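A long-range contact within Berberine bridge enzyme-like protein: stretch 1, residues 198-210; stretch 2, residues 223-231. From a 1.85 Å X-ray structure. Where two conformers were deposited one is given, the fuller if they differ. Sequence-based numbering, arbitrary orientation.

Stretch 1 (198-210) AADNIIDALVVDA
Stretch 2, residues 223-231: DYFWAIRGG

At the apolar centre of this contact the small Ala205 admits two larger neighbours: its CB lies 3.9 Å from Ile228 CD1 (chi1 p, chi2 t) and 4.2 Å from Phe225 CE1, and the CA atoms of Ala205 and Phe225 are 7.6 Å apart. Phe225 leaves its helix sideways, but chi1 t and chi2 69° carry the ring to the strand, where Phe225 CZ comes 4.2 Å from Ile202 CG2 (Ile202 chi1 m, chi2 t) and 3.4 Å from Ile202 O, which meets the ring edge.

The example shows that a strand lying across a helix can be held by packing without a hydrogen bond between them; together the two stretches bury 476 Å². Strand 202-208 crosses the helix that runs in from earlier in the chain through Tyr224 and Phe225 almost at right angles (99° between N-to-C directions), with the axes 9.6 Å apart at closest approach. The strand turns Ile202 toward the helical stretch, then Ile203 (phi/psi -115/-7) and Asp204 both away, and alternates regularly only from Asp204 on, with Ala205 and Val207 toward and Leu206 and Val208 away.

Toward the strand's C-terminal end, Val207 (chi1 p) covers one face of the Tyr224 ring, with Val207 CG1 4.1 Å from Tyr224 CZ. Tyr224 (chi1 t, chi2 -31°) reaches past it, placing Tyr224 OH 3.3 Å from Asp209 CB; that hydroxyl is hydrogen-bonded elsewhere in the structure.

At the other end, Arg229 (m, t, m, chi4 141°) lays its aliphatic portion against the strand, Arg229 CD 4.1 Å from Ile202 CB, while Arg229 NE donates to Phe225 O at 2.7 Å and 169°, tying the side chain back to the helix that precedes it. Ala199, in the helical-phi/psi segment 198-200, sits 4.9 Å from Arg229, CA to CA. Ala199 CB packs 3.3 Å from Arg229 O, a buried carbonyl oxygen without a partner. Gly230 follows at phi/psi 140/-18, a conformation that calls for glycine.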

# COMPACT_ATOMS: atom_id res chain seq x y z
N ALA A 198 -4.26 7.50 -4.51
CA ALA A 198 -5.22 6.81 -5.37
C ALA A 198 -6.64 7.00 -4.85
O ALA A 198 -7.56 7.28 -5.61
CB ALA A 198 -4.87 5.32 -5.48
N ALA A 199 -6.80 6.88 -3.53
CA ALA A 199 -8.09 7.04 -2.88
C ALA A 199 -8.66 8.44 -3.06
O ALA A 199 -9.88 8.64 -3.03
CB ALA A 199 -7.97 6.72 -1.39
N ASP A 200 -7.78 9.41 -3.26
CA ASP A 200 -8.19 10.78 -3.50
C ASP A 200 -8.75 10.96 -4.90
O ASP A 200 -9.24 12.04 -5.24
CB ASP A 200 -7.02 11.74 -3.30
CG ASP A 200 -6.51 11.75 -1.87
OD1 ASP A 200 -7.27 11.35 -0.96
OD2 ASP A 200 -5.36 12.15 -1.67
N ASN A 201 -8.68 9.89 -5.71
CA ASN A 201 -9.03 9.96 -7.13
C ASN A 201 -10.03 8.88 -7.56
O ASN A 201 -9.98 8.35 -8.67
CB ASN A 201 -7.76 9.87 -7.96
CG ASN A 201 -6.88 11.09 -7.79
OD1 ASN A 201 -7.03 12.07 -8.52
ND2 ASN A 201 -5.98 11.05 -6.82
N ILE A 202 -10.94 8.58 -6.65
CA ILE A 202 -11.97 7.59 -6.89
C ILE A 202 -13.35 8.24 -6.76
O ILE A 202 -13.63 8.93 -5.77
CB ILE A 202 -11.82 6.42 -5.93
CG1 ILE A 202 -10.54 5.64 -6.29
CG2 ILE A 202 -13.07 5.54 -5.95
CD1 ILE A 202 -9.97 4.81 -5.19
N ILE A 203 -14.19 8.05 -7.76
CA ILE A 203 -15.42 8.82 -7.86
C ILE A 203 -16.71 7.99 -7.71
O ILE A 203 -17.80 8.55 -7.65
CB ILE A 203 -15.46 9.58 -9.20
CG1 ILE A 203 -15.18 8.62 -10.35
CG2 ILE A 203 -14.43 10.70 -9.20
CD1 ILE A 203 -15.40 9.25 -11.71
N ASP A 204 -16.57 6.67 -7.67
CA ASP A 204 -17.69 5.75 -7.43
C ASP A 204 -17.07 4.39 -7.15
O ASP A 204 -15.88 4.19 -7.37
CB ASP A 204 -18.65 5.68 -8.63
CG ASP A 204 -20.02 5.07 -8.28
OD1 ASP A 204 -20.12 4.28 -7.32
OD2 ASP A 204 -21.01 5.37 -8.98
N ALA A 205 -17.86 3.45 -6.65
CA ALA A 205 -17.34 2.14 -6.28
C ALA A 205 -18.48 1.18 -6.08
O ALA A 205 -19.60 1.60 -5.85
CB ALA A 205 -16.50 2.23 -5.02
N LEU A 206 -18.18 -0.11 -6.17
CA LEU A 206 -19.16 -1.13 -5.83
C LEU A 206 -18.66 -1.88 -4.61
O LEU A 206 -17.51 -2.30 -4.59
CB LEU A 206 -19.38 -2.10 -7.00
CG LEU A 206 -19.86 -1.56 -8.34
CD1 LEU A 206 -19.81 -2.65 -9.38
CD2 LEU A 206 -21.26 -1.01 -8.20
N VAL A 207 -19.51 -2.04 -3.61
CA VAL A 207 -19.13 -2.80 -2.43
C VAL A 207 -20.26 -3.77 -2.01
O VAL A 207 -21.45 -3.45 -2.13
CB VAL A 207 -18.74 -1.85 -1.25
CG1 VAL A 207 -19.92 -0.97 -0.85
CG2 VAL A 207 -18.21 -2.62 -0.05
N VAL A 208 -19.90 -4.98 -1.58
CA VAL A 208 -20.86 -5.87 -0.95
C VAL A 208 -20.79 -5.69 0.56
O VAL A 208 -19.72 -5.86 1.16
CB VAL A 208 -20.62 -7.35 -1.32
CG1 VAL A 208 -21.47 -8.28 -0.44
CG2 VAL A 208 -20.89 -7.58 -2.80
N ASP A 209 -21.92 -5.32 1.18
CA ASP A 209 -21.95 -5.09 2.62
C ASP A 209 -22.37 -6.36 3.37
O ASP A 209 -22.58 -7.41 2.76
CB ASP A 209 -22.88 -3.91 2.97
CG ASP A 209 -24.34 -4.19 2.69
OD1 ASP A 209 -24.64 -5.07 1.88
OD2 ASP A 209 -25.20 -3.51 3.27
N ALA A 210 -22.47 -6.25 4.70
CA ALA A 210 -22.73 -7.41 5.54
C ALA A 210 -24.07 -8.08 5.21
O ALA A 210 -24.31 -9.23 5.59
CB ALA A 210 -22.69 -7.01 7.02
N ASP A 223 -20.95 8.45 3.74
CA ASP A 223 -20.16 7.94 4.86
C ASP A 223 -19.45 6.64 4.47
O ASP A 223 -18.26 6.44 4.72
CB ASP A 223 -21.05 7.71 6.10
CG ASP A 223 -20.94 8.84 7.13
OD1 ASP A 223 -20.02 9.67 7.02
OD2 ASP A 223 -21.78 8.88 8.07
N TYR A 224 -20.21 5.74 3.85
CA TYR A 224 -19.65 4.47 3.40
C TYR A 224 -18.57 4.74 2.35
O TYR A 224 -17.46 4.20 2.43
CB TYR A 224 -20.77 3.58 2.84
CG TYR A 224 -20.56 2.08 2.98
CD1 TYR A 224 -19.28 1.50 2.97
CD2 TYR A 224 -21.66 1.23 3.10
CE1 TYR A 224 -19.12 0.13 3.09
CE2 TYR A 224 -21.51 -0.13 3.22
CZ TYR A 224 -20.25 -0.68 3.21
OH TYR A 224 -20.15 -2.05 3.33
N PHE A 225 -18.91 5.58 1.36
CA PHE A 225 -17.99 5.93 0.27
C PHE A 225 -16.70 6.56 0.77
O PHE A 225 -15.64 6.45 0.16
CB PHE A 225 -18.68 6.88 -0.72
CG PHE A 225 -17.87 7.12 -1.97
CD1 PHE A 225 -17.67 6.11 -2.89
CD2 PHE A 225 -17.29 8.36 -2.20
CE1 PHE A 225 -16.91 6.32 -4.03
CE2 PHE A 225 -16.53 8.58 -3.34
CZ PHE A 225 -16.34 7.56 -4.25
N TRP A 226 -16.80 7.24 1.90
CA TRP A 226 -15.64 7.90 2.48
C TRP A 226 -14.75 6.84 3.13
O TRP A 226 -13.54 6.78 2.87
CB TRP A 226 -16.12 8.97 3.48
CG TRP A 226 -15.08 9.66 4.29
CD1 TRP A 226 -14.41 10.80 3.97
CD2 TRP A 226 -14.63 9.28 5.60
NE1 TRP A 226 -13.54 11.14 4.98
CE2 TRP A 226 -13.67 10.22 5.99
CE3 TRP A 226 -14.94 8.23 6.46
CZ2 TRP A 226 -13.01 10.14 7.22
CZ3 TRP A 226 -14.30 8.15 7.67
CH2 TRP A 226 -13.34 9.09 8.04
N ALA A 227 -15.36 5.98 3.94
CA ALA A 227 -14.62 5.01 4.74
C ALA A 227 -13.79 4.05 3.90
O ALA A 227 -12.68 3.69 4.28
CB ALA A 227 -15.58 4.23 5.62
N ILE A 228 -14.32 3.64 2.75
CA ILE A 228 -13.62 2.66 1.92
C ILE A 228 -12.42 3.28 1.19
O ILE A 228 -11.56 2.56 0.69
CB ILE A 228 -14.56 2.00 0.87
CG1 ILE A 228 -15.21 3.04 -0.05
CG2 ILE A 228 -15.63 1.19 1.56
CD1 ILE A 228 -16.05 2.44 -1.15
N ARG A 229 -12.35 4.61 1.15
CA ARG A 229 -11.26 5.28 0.44
C ARG A 229 -10.13 5.71 1.36
O ARG A 229 -9.74 6.89 1.37
CB ARG A 229 -11.79 6.49 -0.33
CG ARG A 229 -12.65 6.13 -1.53
CD ARG A 229 -13.15 7.39 -2.22
NE ARG A 229 -14.11 8.11 -1.37
CZ ARG A 229 -14.17 9.43 -1.25
NH1 ARG A 229 -13.32 10.20 -1.92
NH2 ARG A 229 -15.08 9.97 -0.46
N GLY A 230 -9.59 4.76 2.12
CA GLY A 230 -8.44 4.99 2.97
C GLY A 230 -8.54 4.29 4.32
O GLY A 230 -7.53 4.10 5.01
N GLY A 231 -9.75 3.91 4.70
CA GLY A 231 -10.03 3.40 6.04
C GLY A 231 -9.63 1.96 6.26
O GLY A 231 -9.80 1.42 7.36